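Local atomic coordinates of Lmo0305 protein (Listeria monocytogenes, PDB entry 3PJ0), a protein that belongs to the beta-eliminating lyase family of pyridoxal-phosphate-dependent, aminotransferase-like enzymes and carries the cofactor covalently bound to a lysine. Residues N89-L100 against E136-Q147. Residues are numbered along the deposited sequence; the frame is centred on the assembly and turned at random.
Sequences NRRVAYHPLSHL and EPVSSVLIELPQ
Parallel strands 91-94 and 140-144 lie in the mixed seven-stranded sheet of the aminotransferase-like fold of this pyridoxal-phosphate-dependent family. Ala93 pairs with Val141: Ala93 N donates to Ser140 O (3.0 Å), and Leu142 N reaches Ala93 O at 2.9 Å. Val138, just before the strand, and beta-branched, strand-favouring Val141 pack on the small Ala93 CB. Upstream, Ser139 N bonds Arg91 O (3.0 Å). Asn89, its CG anti to N (chi1 -178°), has a two-ended amide: OD1 accepts from Arg91 N in an Asx turn, while ND2 donates to Pro137 O (3.1 Å) from above the carbonyl plane. A long salt bridge, Arg91 NE to Glu136 OE1 (3.7 Å), has no N-H aimed at the oxygen; water 1 links both to Pro137 O. Gln147 CG makes a CH-pi contact with the His95 face, the amide stacked offset toward the rim, planes 23° apart; Pro96 CD covers the opposite face, and His95 NE2 bonds Gln124 O. Waters 3 and 4 link Glu144 OE1 to Leu97 O and His99 N; OE2 accepts from Arg148 N. Leu142 CD1 packs against Leu100 CD2 (3.8 Å), past Ser98, whose hydroxyl suits an N-cap. Strands 115-118 and 173-178 flank the pair; helix 72-87 packs on Ser140 and Leu100.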
loop_
_atom_site.group_PDB
_atom_site.type_symbol
_atom_site.label_atom_id
_atom_site.label_comp_id
_atom_site.label_asym_id
_atom_site.label_seq_id
_atom_site.Cartn_x
_atom_site.Cartn_y
_atom_site.Cartn_z
ATOM N N ASN A 89 -26.937 7.299 -3.539
ATOM C CA ASN A 89 -26.716 8.456 -4.404
ATOM C C ASN A 89 -25.227 8.563 -4.732
ATOM O O ASN A 89 -24.419 8.867 -3.862
ATOM C CB ASN A 89 -27.264 9.714 -3.699
ATOM C CG ASN A 89 -27.139 10.978 -4.537
ATOM O OD1 ASN A 89 -26.340 11.052 -5.458
ATOM N ND2 ASN A 89 -27.921 11.992 -4.193
ATOM N N ARG A 90 -24.880 8.319 -5.989
ATOM C CA ARG A 90 -23.471 8.326 -6.447
ATOM C C ARG A 90 -22.927 9.700 -6.811
ATOM O O ARG A 90 -21.835 9.804 -7.402
ATOM C CB ARG A 90 -23.269 7.326 -7.614
ATOM C CG ARG A 90 -23.419 5.839 -7.229
ATOM C CD ARG A 90 -22.198 5.157 -6.618
ATOM N NE ARG A 90 -22.482 3.734 -6.429
ATOM C CZ ARG A 90 -21.979 2.705 -7.092
ATOM N NH1 ARG A 90 -20.972 2.821 -7.961
ATOM N NH2 ARG A 90 -22.449 1.491 -6.800
ATOM N N ARG A 91 -23.665 10.769 -6.514
ATOM C CA ARG A 91 -23.127 12.113 -6.741
ATOM C C ARG A 91 -22.505 12.608 -5.434
ATOM O O ARG A 91 -23.039 12.352 -4.349
ATOM C CB ARG A 91 -24.202 13.102 -7.223
ATOM C CG ARG A 91 -24.458 13.096 -8.747
ATOM C CD ARG A 91 -24.992 11.802 -9.242
ATOM N NE ARG A 91 -26.240 11.448 -8.564
ATOM C CZ ARG A 91 -26.868 10.279 -8.677
ATOM N NH1 ARG A 91 -26.384 9.319 -9.465
ATOM N NH2 ARG A 91 -27.994 10.073 -7.991
ATOM N N VAL A 92 -21.369 13.281 -5.541
ATOM C CA VAL A 92 -20.720 13.955 -4.388
ATOM C C VAL A 92 -20.373 15.375 -4.811
ATOM O O VAL A 92 -20.471 15.696 -6.003
ATOM C CB VAL A 92 -19.464 13.236 -3.883
ATOM C CG1 VAL A 92 -19.804 11.817 -3.476
ATOM C CG2 VAL A 92 -18.342 13.229 -4.934
ATOM N N ALA A 93 -19.945 16.218 -3.872
ATOM C CA ALA A 93 -19.575 17.572 -4.210
ATOM C C ALA A 93 -18.312 18.006 -3.478
ATOM O O ALA A 93 -18.115 17.696 -2.302
ATOM C CB ALA A 93 -20.749 18.569 -3.919
ATOM N N TYR A 94 -17.449 18.696 -4.197
ATOM C CA TYR A 94 -16.236 19.206 -3.616
ATOM C C TYR A 94 -15.589 20.312 -4.470
ATOM O O TYR A 94 -16.043 20.590 -5.578
ATOM C CB TYR A 94 -15.256 18.081 -3.347
ATOM C CG TYR A 94 -14.886 17.137 -4.506
ATOM C CD1 TYR A 94 -14.581 17.603 -5.778
ATOM C CD2 TYR A 94 -14.744 15.748 -4.271
ATOM C CE1 TYR A 94 -14.186 16.709 -6.804
ATOM C CE2 TYR A 94 -14.338 14.875 -5.261
ATOM C CZ TYR A 94 -14.067 15.339 -6.523
ATOM O OH TYR A 94 -13.671 14.423 -7.491
ATOM N N HIS A 95 -14.529 20.924 -3.941
ATOM C CA HIS A 95 -13.823 21.973 -4.643
ATOM C C HIS A 95 -13.255 21.416 -5.977
ATOM O O HIS A 95 -12.835 20.255 -6.033
ATOM C CB HIS A 95 -12.675 22.498 -3.764
ATOM C CG HIS A 95 -12.008 23.734 -4.295
ATOM N ND1 HIS A 95 -10.989 23.689 -5.214
ATOM C CD2 HIS A 95 -12.200 25.047 -4.013
ATOM C CE1 HIS A 95 -10.598 24.922 -5.501
ATOM N NE2 HIS A 95 -11.320 25.767 -4.783
ATOM N N PRO A 96 -13.234 22.226 -7.049
ATOM C CA PRO A 96 -12.683 21.797 -8.352
ATOM C C PRO A 96 -11.245 21.183 -8.320
ATOM O O PRO A 96 -10.893 20.349 -9.165
ATOM C CB PRO A 96 -12.640 23.115 -9.149
ATOM C CG PRO A 96 -13.741 23.901 -8.603
ATOM C CD PRO A 96 -13.765 23.600 -7.130
ATOM N N LEU A 97 -10.445 21.590 -7.339
ATOM C CA LEU A 97 -9.057 21.146 -7.231
ATOM C C LEU A 97 -8.880 20.123 -6.117
ATOM O O LEU A 97 -7.754 19.934 -5.606
ATOM C CB LEU A 97 -8.117 22.344 -7.050
ATOM C CG LEU A 97 -8.207 23.419 -8.128
ATOM C CD1 LEU A 97 -7.104 24.496 -8.000
ATOM C CD2 LEU A 97 -8.130 22.759 -9.491
ATOM N N SER A 98 -9.964 19.447 -5.737
ATOM C CA SER A 98 -9.837 18.367 -4.760
ATOM C C SER A 98 -8.814 17.350 -5.259
ATOM O O SER A 98 -8.633 17.158 -6.463
ATOM C CB SER A 98 -11.156 17.659 -4.512
ATOM O OG SER A 98 -10.951 16.500 -3.698
ATOM N N HIS A 99 -8.154 16.682 -4.322
ATOM C CA HIS A 99 -7.114 15.736 -4.691
ATOM C C HIS A 99 -7.752 14.611 -5.505
ATOM O O HIS A 99 -7.141 14.072 -6.428
ATOM C CB HIS A 99 -6.421 15.211 -3.427
ATOM C CG HIS A 99 -5.180 14.414 -3.672
ATOM N ND1 HIS A 99 -5.200 13.052 -3.914
ATOM C CD2 HIS A 99 -3.873 14.767 -3.625
ATOM C CE1 HIS A 99 -3.956 12.609 -4.028
ATOM N NE2 HIS A 99 -3.131 13.623 -3.856
ATOM N N LEU A 100 -8.990 14.275 -5.159
ATOM C CA LEU A 100 -9.739 13.248 -5.862
ATOM C C LEU A 100 -9.999 13.592 -7.341
ATOM O O LEU A 100 -10.016 12.729 -8.209
ATOM C CB LEU A 100 -11.096 13.013 -5.177
ATOM C CG LEU A 100 -11.258 12.336 -3.784
ATOM C CD1 LEU A 100 -11.104 10.864 -3.899
ATOM C CD2 LEU A 100 -10.400 12.944 -2.619
ATOM N N GLU A 136 -28.645 19.161 -8.130
ATOM C CA GLU A 136 -29.166 17.860 -7.767
ATOM C C GLU A 136 -28.612 17.482 -6.404
ATOM O O GLU A 136 -27.566 18.006 -5.978
ATOM C CB GLU A 136 -28.819 16.782 -8.806
ATOM C CG GLU A 136 -27.350 16.661 -9.090
ATOM C CD GLU A 136 -27.072 15.692 -10.213
ATOM O OE1 GLU A 136 -27.532 14.540 -10.114
ATOM O OE2 GLU A 136 -26.412 16.099 -11.194
ATOM N N PRO A 137 -29.297 16.561 -5.720
ATOM C CA PRO A 137 -28.846 16.152 -4.399
ATOM C C PRO A 137 -27.549 15.348 -4.456
ATOM O O PRO A 137 -27.231 14.739 -5.492
ATOM C CB PRO A 137 -29.993 15.276 -3.877
ATOM C CG PRO A 137 -31.141 15.510 -4.816
ATOM C CD PRO A 137 -30.549 15.897 -6.110
ATOM N N VAL A 138 -26.823 15.368 -3.346
ATOM C CA VAL A 138 -25.567 14.626 -3.219
ATOM C C VAL A 138 -25.545 13.776 -1.957
ATOM O O VAL A 138 -26.231 14.098 -0.986
ATOM C CB VAL A 138 -24.346 15.579 -3.213
ATOM C CG1 VAL A 138 -24.222 16.250 -4.595
ATOM C CG2 VAL A 138 -24.439 16.626 -2.069
ATOM N N SER A 139 -24.800 12.663 -1.978
ATOM C CA SER A 139 -24.654 11.827 -0.788
ATOM C C SER A 139 -23.703 12.465 0.211
ATOM O O SER A 139 -23.894 12.342 1.426
ATOM C CB SER A 139 -24.143 10.424 -1.125
ATOM O OG SER A 139 -22.955 10.471 -1.897
ATOM N N SER A 140 -22.640 13.086 -0.302
ATOM C CA SER A 140 -21.688 13.763 0.555
ATOM C C SER A 140 -21.028 14.982 -0.093
ATOM O O SER A 140 -21.037 15.174 -1.336
ATOM C CB SER A 140 -20.574 12.792 0.969
ATOM O OG SER A 140 -19.758 12.535 -0.136
ATOM N N VAL A 141 -20.499 15.815 0.794
ATOM C CA VAL A 141 -19.673 16.957 0.456
ATOM C C VAL A 141 -18.347 16.638 1.123
ATOM O O VAL A 141 -18.297 16.140 2.270
ATOM C CB VAL A 141 -20.267 18.285 1.005
ATOM C CG1 VAL A 141 -19.265 19.439 0.931
ATOM C CG2 VAL A 141 -21.527 18.640 0.241
ATOM N N LEU A 142 -17.275 16.943 0.415
ATOM C CA LEU A 142 -15.918 16.748 0.931
ATOM C C LEU A 142 -15.310 18.119 1.052
ATOM O O LEU A 142 -15.424 18.933 0.133
ATOM C CB LEU A 142 -15.102 15.868 -0.020
ATOM C CG LEU A 142 -13.598 15.663 0.272
ATOM C CD1 LEU A 142 -13.125 14.342 -0.395
ATOM C CD2 LEU A 142 -12.695 16.834 -0.171
ATOM N N ILE A 143 -14.693 18.386 2.204
ATOM C CA ILE A 143 -14.026 19.658 2.500
ATOM C C ILE A 143 -12.548 19.373 2.794
ATOM O O ILE A 143 -12.212 18.459 3.534
ATOM C CB ILE A 143 -14.646 20.327 3.763
ATOM C CG1 ILE A 143 -16.156 20.518 3.602
ATOM C CG2 ILE A 143 -13.893 21.576 4.145
ATOM C CD1 ILE A 143 -16.591 21.418 2.435
ATOM N N GLU A 144 -11.660 20.158 2.201
ATOM C CA GLU A 144 -10.202 20.013 2.419
ATOM C C GLU A 144 -9.717 21.222 3.246
ATOM O O GLU A 144 -9.807 22.356 2.782
ATOM C CB GLU A 144 -9.484 19.966 1.065
ATOM C CG GLU A 144 -7.994 19.745 1.158
ATOM C CD GLU A 144 -7.268 19.927 -0.181
ATOM O OE1 GLU A 144 -7.735 19.393 -1.225
ATOM O OE2 GLU A 144 -6.231 20.603 -0.154
ATOM N N LEU A 145 -9.255 20.961 4.478
ATOM C CA LEU A 145 -8.771 22.000 5.388
ATOM C C LEU A 145 -7.256 21.841 5.559
ATOM O O LEU A 145 -6.797 20.827 6.084
ATOM C CB LEU A 145 -9.438 21.903 6.765
ATOM C CG LEU A 145 -10.943 21.954 6.844
ATOM C CD1 LEU A 145 -11.470 21.683 8.256
ATOM C CD2 LEU A 145 -11.462 23.305 6.341
ATOM N N PRO A 146 -6.471 22.795 5.042
ATOM C CA PRO A 146 -6.817 23.964 4.269
ATOM C C PRO A 146 -6.852 23.569 2.809
ATOM O O PRO A 146 -6.472 22.436 2.508
ATOM C CB PRO A 146 -5.648 24.900 4.549
ATOM C CG PRO A 146 -4.498 24.001 4.633
ATOM C CD PRO A 146 -5.008 22.681 5.192
ATOM N N GLN A 147 -7.244 24.472 1.912
ATOM C CA GLN A 147 -7.321 24.153 0.483
ATOM C C GLN A 147 -5.951 24.392 -0.118
ATOM O O GLN A 147 -5.592 25.518 -0.486
ATOM C CB GLN A 147 -8.386 24.993 -0.232
ATOM C CG GLN A 147 -8.718 24.462 -1.614
ATOM C CD GLN A 147 -9.696 23.283 -1.570
ATOM O OE1 GLN A 147 -10.799 23.420 -1.053
ATOM N NE2 GLN A 147 -9.289 22.122 -2.102
HETATM O O HOH W 1 -28.299 13.464 -7.657
HETATM O O HOH W 2 -13.616 20.406 -1.162
HETATM O O HOH W 3 -6.285 18.985 -3.417
HETATM O O HOH W 4 -9.167 17.214 -1.535
#